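Local atomic coordinates of uncharacterized protein with cystatin-like fold (Methylibium petroleiphilum PM1, PDB entry 3G16), a protein that is of unknown function but has the cystatin-like fold of SnoaL-like proteins in the NTF2 clan. Residues 71-77 against 89-94. Residues are numbered along the deposited sequence.
Sequences SYWTIDA and IEWTHF
Strands 71-77 and 89-94 form an antiparallel beta hairpin in the curved sheet of the cystatin-like (NTF2) fold, axes 4.6 Å apart at 145°. Phe94 (chi1 m) pairs with Tyr72 through Tyr72 N to Phe94 O at 3.0 Å and Phe94 N to Tyr72 O at 2.8 Å, its ring edge meeting CG2 of Thr74. Thr74 and Thr92 pair next (Thr74 N to Thr92 O 3.0 Å, Thr92 N to Thr74 O 3.1 Å). A classic beta bulge then shifts the register by one. Asp76, at phi/psi -96/-30, and Ala77 both face Glu90, whose O accepts Asp76 N at 2.8 Å and Ala77 N at 3.2 Å, while Glu90 N gives to Ala77 O at 2.9 Å. Glu90 extends (chi1, chi2 t), its carboxylate salt-bridging Arg121 and hydrogen-bonding Tyr147 of the second subunit. The bulge turns Asp76 toward the neighbouring strand, so Asp76 OD2 takes Thr92 OG1 at 2.7 Å and OD1 takes Thr74 OG1 at 2.8 Å. The face opposite Phe94 carries Trp73 and His93 (chi1 t); Trp73 NE1 hydrogen-bonds, and His93 ND1 weakly, an unidentified molecule, probably from the crystallisation liquor, at a site consistent with the fold's pocket. Trp73 NE1 sits over the His93 ring, 3.4 Å from His93 CG, and His93 NE2 hydrogen-bonds Ser71 OG at 2.7 Å.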
loop_
_atom_site.group_PDB
_atom_site.type_symbol
_atom_site.label_atom_id
_atom_site.label_comp_id
_atom_site.label_asym_id
_atom_site.label_seq_id
_atom_site.Cartn_x
_atom_site.Cartn_y
_atom_site.Cartn_z
ATOM N N SER A 71 9.652 -16.868 -8.377
ATOM C CA SER A 71 9.160 -15.880 -7.450
ATOM C C SER A 71 9.411 -16.281 -5.998
ATOM O O SER A 71 9.242 -17.417 -5.617
ATOM C CB SER A 71 7.689 -15.707 -7.631
ATOM O OG SER A 71 7.412 -15.205 -8.931
ATOM N N TYR A 72 9.876 -15.311 -5.232
ATOM C CA TYR A 72 10.052 -15.488 -3.787
ATOM C C TYR A 72 9.654 -14.174 -3.171
ATOM O O TYR A 72 10.139 -13.112 -3.566
ATOM C CB TYR A 72 11.495 -15.804 -3.454
ATOM C CG TYR A 72 11.680 -16.345 -2.038
ATOM C CD1 TYR A 72 11.721 -15.479 -0.944
ATOM C CD2 TYR A 72 11.753 -17.696 -1.801
ATOM C CE1 TYR A 72 11.855 -15.985 0.347
ATOM C CE2 TYR A 72 11.936 -18.215 -0.497
ATOM C CZ TYR A 72 11.969 -17.332 0.560
ATOM O OH TYR A 72 12.114 -17.802 1.876
ATOM N N TRP A 73 8.760 -14.220 -2.198
ATOM C CA TRP A 73 8.234 -13.038 -1.555
ATOM C C TRP A 73 8.730 -12.899 -0.125
ATOM O O TRP A 73 8.823 -13.877 0.608
ATOM C CB TRP A 73 6.707 -13.142 -1.515
ATOM C CG TRP A 73 6.040 -13.003 -2.803
ATOM C CD1 TRP A 73 5.569 -11.831 -3.324
ATOM C CD2 TRP A 73 5.645 -14.036 -3.722
ATOM N NE1 TRP A 73 4.969 -12.055 -4.537
ATOM C CE2 TRP A 73 4.976 -13.406 -4.798
ATOM C CE3 TRP A 73 5.815 -15.416 -3.763
ATOM C CZ2 TRP A 73 4.434 -14.141 -5.863
ATOM C CZ3 TRP A 73 5.271 -16.125 -4.825
ATOM C CH2 TRP A 73 4.594 -15.476 -5.856
ATOM N N THR A 74 8.923 -11.673 0.300
ATOM C CA THR A 74 9.233 -11.351 1.672
ATOM C C THR A 74 8.226 -10.356 2.226
ATOM O O THR A 74 7.731 -9.462 1.501
ATOM C CB THR A 74 10.656 -10.805 1.843
ATOM O OG1 THR A 74 10.821 -9.587 1.114
ATOM C CG2 THR A 74 11.681 -11.826 1.367
ATOM N N ILE A 75 7.929 -10.493 3.524
ATOM C CA ILE A 75 7.110 -9.547 4.265
ATOM C C ILE A 75 8.101 -8.588 4.887
ATOM O O ILE A 75 8.902 -8.990 5.739
ATOM C CB ILE A 75 6.275 -10.224 5.350
ATOM C CG1 ILE A 75 5.248 -11.192 4.739
ATOM C CG2 ILE A 75 5.628 -9.178 6.250
ATOM C CD1 ILE A 75 4.412 -11.992 5.773
ATOM N N ASP A 76 8.079 -7.343 4.446
ATOM C CA ASP A 76 9.014 -6.337 4.917
ATOM C C ASP A 76 8.466 -5.461 6.035
ATOM O O ASP A 76 9.222 -4.935 6.859
ATOM C CB ASP A 76 9.451 -5.474 3.742
ATOM C CG ASP A 76 10.024 -6.294 2.601
ATOM O OD1 ASP A 76 10.610 -7.377 2.855
ATOM O OD2 ASP A 76 9.916 -5.849 1.462
ATOM N N ALA A 77 7.162 -5.245 6.046
ATOM C CA ALA A 77 6.492 -4.524 7.135
ATOM C C ALA A 77 5.106 -5.079 7.222
ATOM O O ALA A 77 4.518 -5.467 6.210
ATOM C CB ALA A 77 6.474 -2.980 6.905
ATOM N N ILE A 89 0.549 -4.796 4.259
ATOM C CA ILE A 89 1.821 -5.496 4.148
ATOM C C ILE A 89 2.708 -4.764 3.145
ATOM O O ILE A 89 2.248 -4.497 2.001
ATOM C CB ILE A 89 1.633 -6.945 3.619
ATOM C CG1 ILE A 89 0.549 -7.708 4.426
ATOM C CG2 ILE A 89 2.969 -7.692 3.576
ATOM C CD1 ILE A 89 0.177 -9.074 3.808
ATOM N N GLU A 90 3.943 -4.437 3.512
ATOM C CA GLU A 90 4.954 -3.950 2.562
ATOM C C GLU A 90 5.733 -5.192 2.208
ATOM O O GLU A 90 6.125 -5.936 3.113
ATOM C CB GLU A 90 5.883 -2.908 3.162
ATOM C CG GLU A 90 6.822 -2.242 2.195
ATOM C CD GLU A 90 7.800 -1.314 2.890
ATOM O OE1 GLU A 90 8.141 -1.592 4.074
ATOM O OE2 GLU A 90 8.229 -0.333 2.266
ATOM N N TRP A 91 5.871 -5.465 0.917
ATOM C CA TRP A 91 6.423 -6.717 0.465
ATOM C C TRP A 91 7.446 -6.554 -0.660
ATOM O O TRP A 91 7.536 -5.485 -1.296
ATOM C CB TRP A 91 5.270 -7.656 0.008
ATOM C CG TRP A 91 4.348 -7.022 -1.002
ATOM C CD1 TRP A 91 3.115 -6.518 -0.726
ATOM C CD2 TRP A 91 4.563 -6.783 -2.410
ATOM N NE1 TRP A 91 2.555 -5.955 -1.855
ATOM C CE2 TRP A 91 3.404 -6.129 -2.909
ATOM C CE3 TRP A 91 5.586 -7.100 -3.302
ATOM C CZ2 TRP A 91 3.276 -5.745 -4.251
ATOM C CZ3 TRP A 91 5.459 -6.723 -4.637
ATOM C CH2 TRP A 91 4.303 -6.049 -5.091
ATOM N N THR A 92 8.170 -7.624 -0.934
ATOM C CA THR A 92 9.070 -7.691 -2.069
ATOM C C THR A 92 8.754 -8.977 -2.803
ATOM O O THR A 92 8.623 -10.043 -2.187
ATOM C CB THR A 92 10.550 -7.666 -1.678
ATOM O OG1 THR A 92 10.813 -6.435 -0.977
ATOM C CG2 THR A 92 11.481 -7.752 -2.910
ATOM N N HIS A 93 8.619 -8.857 -4.115
ATOM C CA HIS A 93 8.456 -9.970 -5.030
ATOM C C HIS A 93 9.786 -10.074 -5.803
ATOM O O HIS A 93 10.091 -9.249 -6.680
ATOM C CB HIS A 93 7.257 -9.706 -5.953
ATOM C CG HIS A 93 7.014 -10.789 -6.966
ATOM N ND1 HIS A 93 5.921 -10.770 -7.809
ATOM C CD2 HIS A 93 7.671 -11.947 -7.215
ATOM C CE1 HIS A 93 5.978 -11.842 -8.594
ATOM N NE2 HIS A 93 7.023 -12.579 -8.245
ATOM N N PHE A 94 10.600 -11.060 -5.457
ATOM C CA PHE A 94 11.846 -11.325 -6.136
ATOM C C PHE A 94 11.531 -12.251 -7.295
ATOM O O PHE A 94 11.126 -13.380 -7.091
ATOM C CB PHE A 94 12.863 -12.008 -5.215
ATOM C CG PHE A 94 13.427 -11.106 -4.153
ATOM C CD1 PHE A 94 14.410 -10.215 -4.472
ATOM C CD2 PHE A 94 12.962 -11.158 -2.847
ATOM C CE1 PHE A 94 14.939 -9.355 -3.495
ATOM C CE2 PHE A 94 13.482 -10.307 -1.864
ATOM C CZ PHE A 94 14.459 -9.399 -2.231
HETATM O O HOH W 1 9.206 -3.636 0.140
#